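Local coordinates for protein putative lipase (Bacteroides thetaiotaomicron VPI-5482, PDB 3BZW) that is a putative GDSL-like lipase that probably hydrolyses ester bonds, perhaps those of lysophospholipids, at residues G150-K155 against N207-P212; I163-P168 against Q200-A205; L230-D235 against D244-E249. All blocks are in the same frame, centred on the assembly; numbering follows the deposited sequence.

Contact 1 of 3, residues G150-K155 against N207-P212; sequences GITQLK and NIWGIP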
# COMPACT_ATOMS: atom_id res chain seq x y z
N GLY A 150 -6.68 -11.10 -34.59
CA GLY A 150 -6.23 -12.48 -34.66
C GLY A 150 -7.13 -13.50 -33.98
O GLY A 150 -7.45 -14.53 -34.57
N ILE A 151 -7.52 -13.24 -32.75
CA ILE A 151 -8.39 -14.17 -32.04
C ILE A 151 -9.77 -14.22 -32.69
O ILE A 151 -10.40 -15.28 -32.73
CB ILE A 151 -8.49 -13.81 -30.54
CG1 ILE A 151 -7.11 -13.97 -29.88
CG2 ILE A 151 -9.49 -14.73 -29.85
CD1 ILE A 151 -7.08 -13.67 -28.39
N THR A 152 -10.23 -13.09 -33.22
CA THR A 152 -11.52 -13.05 -33.89
C THR A 152 -11.51 -14.01 -35.08
O THR A 152 -12.41 -14.85 -35.23
CB THR A 152 -11.84 -11.63 -34.40
OG1 THR A 152 -12.14 -10.79 -33.28
CG2 THR A 152 -13.02 -11.64 -35.37
N GLN A 153 -10.48 -13.90 -35.92
CA GLN A 153 -10.35 -14.74 -37.10
C GLN A 153 -10.15 -16.21 -36.72
O GLN A 153 -10.68 -17.10 -37.39
CB GLN A 153 -9.19 -14.25 -37.97
CG GLN A 153 -9.43 -12.86 -38.54
CD GLN A 153 -10.69 -12.80 -39.40
OE1 GLN A 153 -11.39 -11.79 -39.43
NE2 GLN A 153 -10.97 -13.89 -40.10
N LEU A 154 -9.39 -16.47 -35.66
CA LEU A 154 -9.18 -17.84 -35.23
C LEU A 154 -10.50 -18.49 -34.83
O LEU A 154 -10.79 -19.63 -35.19
CB LEU A 154 -8.20 -17.89 -34.05
CG LEU A 154 -6.71 -17.74 -34.40
CD1 LEU A 154 -5.90 -17.43 -33.15
CD2 LEU A 154 -6.23 -19.02 -35.07
N LYS A 155 -11.32 -17.75 -34.08
CA LYS A 155 -12.61 -18.26 -33.63
C LYS A 155 -13.62 -18.34 -34.77
O LYS A 155 -14.47 -19.23 -34.78
CB LYS A 155 -13.15 -17.39 -32.48
CG LYS A 155 -12.44 -17.62 -31.15
CD LYS A 155 -13.01 -16.74 -30.05
CE LYS A 155 -12.35 -17.02 -28.71
NZ LYS A 155 -12.74 -18.35 -28.14
N ASN A 207 -9.08 -13.97 -20.68
CA ASN A 207 -10.40 -13.58 -20.17
C ASN A 207 -11.12 -12.62 -21.11
O ASN A 207 -12.34 -12.69 -21.27
CB ASN A 207 -10.27 -12.92 -18.79
CG ASN A 207 -9.97 -13.91 -17.69
OD1 ASN A 207 -9.07 -13.71 -16.88
ND2 ASN A 207 -10.75 -14.99 -17.65
N ILE A 208 -10.37 -11.73 -21.74
CA ILE A 208 -10.98 -10.77 -22.66
C ILE A 208 -11.69 -11.47 -23.81
O ILE A 208 -12.81 -11.09 -24.18
CB ILE A 208 -9.93 -9.81 -23.25
CG1 ILE A 208 -9.36 -8.92 -22.14
CG2 ILE A 208 -10.56 -8.96 -24.35
CD1 ILE A 208 -8.18 -8.07 -22.57
N TRP A 209 -11.06 -12.50 -24.37
CA TRP A 209 -11.65 -13.23 -25.50
C TRP A 209 -12.20 -14.62 -25.22
O TRP A 209 -12.90 -15.19 -26.07
CB TRP A 209 -10.64 -13.30 -26.65
CG TRP A 209 -10.48 -12.00 -27.35
CD1 TRP A 209 -9.51 -11.06 -27.14
CD2 TRP A 209 -11.36 -11.45 -28.33
NE1 TRP A 209 -9.74 -9.95 -27.93
CE2 TRP A 209 -10.87 -10.17 -28.67
CE3 TRP A 209 -12.53 -11.92 -28.96
CZ2 TRP A 209 -11.51 -9.35 -29.61
CZ3 TRP A 209 -13.16 -11.10 -29.89
CH2 TRP A 209 -12.65 -9.83 -30.21
N GLY A 210 -11.91 -15.17 -24.05
CA GLY A 210 -12.39 -16.50 -23.73
C GLY A 210 -11.56 -17.54 -24.47
O GLY A 210 -12.04 -18.24 -25.35
N ILE A 211 -10.28 -17.63 -24.11
CA ILE A 211 -9.40 -18.58 -24.77
C ILE A 211 -8.31 -19.00 -23.79
O ILE A 211 -7.81 -18.18 -23.02
CB ILE A 211 -8.78 -17.93 -26.04
CG1 ILE A 211 -8.05 -18.98 -26.88
CG2 ILE A 211 -7.83 -16.80 -25.65
CD1 ILE A 211 -7.64 -18.47 -28.26
N PRO A 212 -7.95 -20.29 -23.79
CA PRO A 212 -6.90 -20.72 -22.86
C PRO A 212 -5.52 -20.21 -23.25
O PRO A 212 -5.20 -20.07 -24.43
CB PRO A 212 -7.00 -22.25 -22.92
CG PRO A 212 -7.46 -22.50 -24.33
CD PRO A 212 -8.51 -21.43 -24.53
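Ile151, Thr152 and Lys155 of helix 143-157 make a buried contact with the C-terminal part of helix 195-210 and the residues that lead out of it, mainly Trp209, Gly210 and Ile211. Ile151 covers one face of the Trp209 ring, its CB 4.2 Å above the plane and shifted toward the rim. With CG2 anti to the backbone N, that methyl of Ile151 comes 3.7 Å from Trp209 CB, while Ile151 CD1 sits 3.8 Å from Trp209 CD1 and also meets Ile211 CG2. At the far end of the indole, Thr152 OG1 lies 3.3 Å from Trp209 CH2, an oblique approach. Asn148, one turn earlier, holds both: its carbonyl oxygen pairs with Thr152 OG1 and its OD1 with Trp209 NE1, which should fix the ring's rotation. In the α/β/α sandwich of the SGNH hydrolases these are two of the helices packed on one face of the parallel sheet, and Ile151 and Ile211 both reach Leu165 of strand 162-166. Lys155 runs straight out past Trp209 O and then bends at its last torsion (chi4 -71°), placing NZ 2.9 Å from Gly210 O. The ammonium stands 35° out of that carbonyl's plane. Gln229 of a neighbouring subunit also bonds to NZ, and Asn223 of the same neighbour to Trp209 O.

Contact 2 of 3, residues I163-P168 against Q200-A205; sequences IVLLTP and QAIKEA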
# COMPACT_ATOMS: atom_id res chain seq x y z
N ILE A 163 -8.25 -24.06 -29.33
CA ILE A 163 -7.24 -23.10 -29.76
C ILE A 163 -6.55 -22.55 -28.51
O ILE A 163 -7.20 -22.01 -27.62
CB ILE A 163 -7.87 -21.93 -30.55
CG1 ILE A 163 -8.75 -22.48 -31.68
CG2 ILE A 163 -6.77 -21.05 -31.13
CD1 ILE A 163 -9.53 -21.40 -32.42
N VAL A 164 -5.22 -22.67 -28.47
CA VAL A 164 -4.47 -22.23 -27.30
C VAL A 164 -3.37 -21.23 -27.64
O VAL A 164 -2.68 -21.37 -28.65
CB VAL A 164 -3.83 -23.44 -26.60
CG1 VAL A 164 -3.30 -23.04 -25.23
CG2 VAL A 164 -4.85 -24.57 -26.49
N LEU A 165 -3.21 -20.21 -26.79
CA LEU A 165 -2.18 -19.20 -27.00
C LEU A 165 -0.99 -19.47 -26.08
O LEU A 165 -1.16 -19.87 -24.93
CB LEU A 165 -2.71 -17.81 -26.68
CG LEU A 165 -4.00 -17.35 -27.37
CD1 LEU A 165 -4.27 -15.90 -27.00
CD2 LEU A 165 -3.85 -17.50 -28.88
N LEU A 166 0.22 -19.25 -26.60
CA LEU A 166 1.43 -19.44 -25.81
C LEU A 166 2.13 -18.09 -25.72
O LEU A 166 2.26 -17.38 -26.71
CB LEU A 166 2.37 -20.44 -26.50
CG LEU A 166 1.85 -21.83 -26.86
CD1 LEU A 166 2.98 -22.65 -27.46
CD2 LEU A 166 1.29 -22.52 -25.63
N THR A 167 2.56 -17.73 -24.51
CA THR A 167 3.26 -16.46 -24.33
C THR A 167 4.69 -16.57 -24.84
O THR A 167 5.30 -17.64 -24.79
CB THR A 167 3.28 -16.02 -22.84
OG1 THR A 167 3.76 -17.10 -22.03
CG2 THR A 167 1.89 -15.61 -22.38
N PRO A 168 5.25 -15.46 -25.33
CA PRO A 168 6.62 -15.40 -25.85
C PRO A 168 7.65 -15.78 -24.78
O PRO A 168 7.43 -15.55 -23.59
CB PRO A 168 6.77 -13.95 -26.29
CG PRO A 168 5.35 -13.55 -26.64
CD PRO A 168 4.57 -14.17 -25.51
N GLN A 200 2.26 -9.97 -21.20
CA GLN A 200 1.04 -9.74 -20.43
C GLN A 200 -0.23 -9.56 -21.26
O GLN A 200 -1.30 -10.02 -20.86
CB GLN A 200 1.23 -8.54 -19.50
CG GLN A 200 2.29 -8.76 -18.41
CD GLN A 200 2.04 -10.01 -17.58
OE1 GLN A 200 0.93 -10.24 -17.10
NE2 GLN A 200 3.08 -10.83 -17.40
N ALA A 201 -0.12 -8.91 -22.42
CA ALA A 201 -1.28 -8.71 -23.28
C ALA A 201 -1.88 -10.05 -23.71
O ALA A 201 -3.09 -10.20 -23.80
CB ALA A 201 -0.90 -7.89 -24.51
N ILE A 202 -1.01 -11.02 -23.97
CA ILE A 202 -1.49 -12.34 -24.37
C ILE A 202 -2.20 -12.99 -23.18
O ILE A 202 -3.30 -13.54 -23.33
CB ILE A 202 -0.33 -13.22 -24.86
CG1 ILE A 202 0.23 -12.66 -26.17
CG2 ILE A 202 -0.82 -14.65 -25.08
CD1 ILE A 202 1.49 -13.34 -26.66
N LYS A 203 -1.60 -12.91 -22.00
CA LYS A 203 -2.21 -13.51 -20.81
C LYS A 203 -3.59 -12.90 -20.56
O LYS A 203 -4.55 -13.61 -20.24
CB LYS A 203 -1.33 -13.29 -19.58
CG LYS A 203 0.04 -13.95 -19.69
CD LYS A 203 0.84 -13.83 -18.40
CE LYS A 203 0.21 -14.63 -17.27
NZ LYS A 203 1.09 -14.68 -16.07
N GLU A 204 -3.69 -11.58 -20.71
CA GLU A 204 -4.96 -10.87 -20.50
C GLU A 204 -6.03 -11.26 -21.52
O GLU A 204 -7.22 -11.23 -21.22
CB GLU A 204 -4.72 -9.37 -20.56
CG GLU A 204 -4.02 -8.82 -19.33
CD GLU A 204 -3.29 -7.52 -19.60
OE1 GLU A 204 -3.76 -6.74 -20.46
OE2 GLU A 204 -2.25 -7.28 -18.95
N ALA A 205 -5.59 -11.61 -22.72
CA ALA A 205 -6.53 -11.99 -23.78
C ALA A 205 -7.35 -13.22 -23.39
O ALA A 205 -8.46 -13.42 -23.90
CB ALA A 205 -5.78 -12.24 -25.09
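The Pro168 ring meets Ile202 at its CD and CG corner, tip to tip, with Ile202 CD1 3.4 Å from Pro168 CD, tighter than usual for two carbons, and 3.9 Å from Pro168 CG. The other branch of Ile202 does different work. Ile202 CG2, anti to the backbone N, turns to the strand side, 4.0 Å from Leu165 CB and 3.9 Å from Thr167 CG2. Leu165 CD1 reaches further along the helix to Ala205 CB, a looser pair at 4.4 Å. Thr167 has a split role. Its OG1 takes the crowded position between the backbone N and the carbonyl carbon (chi1 51°), where it bonds to Asp215 OD1 and to the backbone N of Asn217, leaving Thr167 CG2 to lie on the helix 3.7 Å from Lys203 CG. Lys203 bends at chi3, which turns CE aside, and its NZ forms a salt bridge with Asp215 OD2, so one carboxylate is shared by strand end and helix. The strand and helix segments run nearly antiparallel, at 154°, with their axes 9.0 Å apart. This fits a beta-alpha-beta crossover, in which helix 195-210 lies on the connection between strand 162-166 and its parallel neighbour 213-214. Leu165 bonds through its backbone to Pro212 and Ile214, Val164 and Leu166 bond to strand 91-95, and from helix 143-157 Tyr143 packs on Ile202 and Ile151 on Ala205.

Contact 3 of 3, residues L230-D235 against D244-E249; sequences LIYFYD and DTKGQE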
# COMPACT_ATOMS: atom_id res chain seq x y z
N LEU A 230 21.97 -20.45 -21.18
CA LEU A 230 22.16 -20.23 -22.61
C LEU A 230 22.40 -21.56 -23.33
O LEU A 230 22.48 -21.62 -24.55
CB LEU A 230 23.32 -19.26 -22.87
CG LEU A 230 23.00 -17.79 -22.55
CD1 LEU A 230 24.24 -16.91 -22.71
CD2 LEU A 230 21.89 -17.30 -23.48
N ILE A 231 22.50 -22.64 -22.54
CA ILE A 231 22.68 -23.97 -23.09
C ILE A 231 21.43 -24.33 -23.90
O ILE A 231 21.44 -25.27 -24.68
CB ILE A 231 22.84 -25.04 -21.98
CG1 ILE A 231 21.68 -24.92 -20.98
CG2 ILE A 231 24.18 -24.88 -21.28
CD1 ILE A 231 21.70 -25.96 -19.87
N TYR A 232 20.35 -23.58 -23.69
CA TYR A 232 19.09 -23.80 -24.39
C TYR A 232 18.91 -22.91 -25.61
O TYR A 232 17.88 -22.98 -26.29
CB TYR A 232 17.91 -23.57 -23.44
CG TYR A 232 17.77 -24.60 -22.36
CD1 TYR A 232 17.52 -25.94 -22.67
CD2 TYR A 232 17.87 -24.25 -21.01
CE1 TYR A 232 17.36 -26.90 -21.68
CE2 TYR A 232 17.70 -25.20 -20.01
CZ TYR A 232 17.45 -26.52 -20.35
OH TYR A 232 17.30 -27.46 -19.36
N PHE A 233 19.90 -22.07 -25.90
CA PHE A 233 19.82 -21.17 -27.04
C PHE A 233 20.93 -21.42 -28.05
O PHE A 233 22.01 -21.90 -27.70
CB PHE A 233 19.78 -19.73 -26.52
CG PHE A 233 18.51 -19.41 -25.77
CD1 PHE A 233 17.41 -18.86 -26.43
CD2 PHE A 233 18.38 -19.77 -24.43
CE1 PHE A 233 16.19 -18.68 -25.77
CE2 PHE A 233 17.17 -19.60 -23.75
CZ PHE A 233 16.07 -19.06 -24.42
N TYR A 234 20.65 -21.10 -29.32
CA TYR A 234 21.58 -21.39 -30.42
C TYR A 234 23.02 -20.90 -30.45
O TYR A 234 23.93 -21.68 -30.70
CB TYR A 234 20.93 -21.01 -31.75
CG TYR A 234 21.51 -21.78 -32.91
CD1 TYR A 234 21.19 -23.13 -33.10
CD2 TYR A 234 22.43 -21.20 -33.78
CE1 TYR A 234 21.77 -23.87 -34.12
CE2 TYR A 234 23.02 -21.93 -34.81
CZ TYR A 234 22.68 -23.27 -34.98
OH TYR A 234 23.26 -24.00 -35.99
N ASP A 235 23.24 -19.61 -30.22
CA ASP A 235 24.59 -19.08 -30.32
C ASP A 235 24.94 -18.12 -29.18
O ASP A 235 24.47 -16.99 -29.14
CB ASP A 235 24.74 -18.37 -31.67
CG ASP A 235 26.19 -18.09 -32.04
OD1 ASP A 235 26.92 -17.50 -31.23
OD2 ASP A 235 26.60 -18.46 -33.17
N ASP A 244 17.95 -23.61 -29.08
CA ASP A 244 18.61 -24.63 -29.89
C ASP A 244 17.76 -25.88 -29.68
O ASP A 244 16.71 -25.82 -29.03
CB ASP A 244 20.06 -24.88 -29.45
CG ASP A 244 20.20 -25.16 -27.97
OD1 ASP A 244 19.21 -25.51 -27.30
OD2 ASP A 244 21.35 -25.05 -27.47
N THR A 245 18.20 -27.01 -30.23
CA THR A 245 17.45 -28.25 -30.08
C THR A 245 17.17 -28.58 -28.62
O THR A 245 16.06 -28.97 -28.26
CB THR A 245 18.19 -29.42 -30.77
OG1 THR A 245 18.12 -29.25 -32.19
CG2 THR A 245 17.56 -30.76 -30.38
N LYS A 246 18.18 -28.40 -27.76
CA LYS A 246 18.01 -28.69 -26.34
C LYS A 246 16.87 -27.84 -25.77
O LYS A 246 16.07 -28.32 -24.97
CB LYS A 246 19.32 -28.42 -25.58
CG LYS A 246 19.33 -28.93 -24.13
CD LYS A 246 20.69 -28.71 -23.47
CE LYS A 246 20.74 -29.29 -22.06
NZ LYS A 246 20.61 -30.78 -22.06
N GLY A 247 16.79 -26.58 -26.20
CA GLY A 247 15.74 -25.69 -25.73
C GLY A 247 14.38 -26.08 -26.29
O GLY A 247 13.36 -26.01 -25.60
N GLN A 248 14.37 -26.49 -27.55
CA GLN A 248 13.14 -26.92 -28.22
C GLN A 248 12.58 -28.17 -27.54
O GLN A 248 11.36 -28.34 -27.46
CB GLN A 248 13.42 -27.22 -29.70
CG GLN A 248 13.70 -26.01 -30.57
CD GLN A 248 12.44 -25.19 -30.88
OE1 GLN A 248 11.32 -25.68 -30.73
NE2 GLN A 248 12.64 -23.96 -31.32
N GLU A 249 13.47 -29.03 -27.07
CA GLU A 249 13.03 -30.26 -26.41
C GLU A 249 12.46 -29.96 -25.02
O GLU A 249 11.48 -30.58 -24.60
CB GLU A 249 14.19 -31.26 -26.32
CG GLU A 249 13.83 -32.55 -25.60
CD GLU A 249 14.69 -33.74 -26.01
OE1 GLU A 249 15.89 -33.54 -26.32
OE2 GLU A 249 14.17 -34.88 -26.01
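Tyr232 brings the CD1-CE1 side of its ring to the first turn of helix 245-258, with Tyr232 CD1 3.5 Å from Gly247 CA and CE1 3.7 Å from Lys246 CG. The peptide joining Lys246 to Gly247 lies at the ring's edge, close to its plane, and Ile231 CG1 sits 3.9 Å above one face of the Tyr232 ring. Asp244 is the N-cap of this helix, the last in the chain; in SGNH hydrolases the loop just before it typically carries the catalytic aspartate and histidine. Asp244 CG stands between its own backbone N and carbonyl carbon (chi1 53°), on the side of the helix start. Asp244 OD1 accepts from Gly247 N at 2.9 Å, nearly on the line of the C-O bond. The cap residue is held by its backbone too: Asp244 N donates to Tyr232 O at 2.9 Å, from 46° above the carbonyl plane. Asp244 OD2 is hemmed in by oxygens, 2.8 Å from Ile231 O and 3.2 Å from Phe233 O, a setting that could raise the acid's pKa, although the helix start would act the other way. An alanine in place of Asp244 would probably leave Gly247 N without its capping mate and open a gap beside Ile231 O and Phe233 O. Further out, Tyr232 OH bonds to Arg250, the Tyr234 ring stacks with Tyr42, and Pro159 of a neighbouring subunit packs on Tyr232. Lys246, extended as far as CE, runs past Ile231 O and the Tyr232 ring. Gly247, without a side chain, lets its CA approach Tyr232 O, a C-H...O contact at 3.5 Å.

Going along the chain from the N terminus, contact 1 opens first on helix 143-157, and contact 2 opens next on strand 162-166. Contact 2 then closes at residues 200-205 and contact 1 at 207-212, both on or just past helix 195-210, so the shorter loop sits wholly within the longer one. The two touch directly, Ile211 of contact 1 packing on Ile163 of contact 2, and together they tie two helices to strand 162-166, next to the edge strand 213-214. Contact 3 follows in series, a short loop from 230-235 to 244-249. Its centre lies about 30 Å from that of contact 1, on the other side of the chain's centre; contact 3 holds the start of helix 245-258.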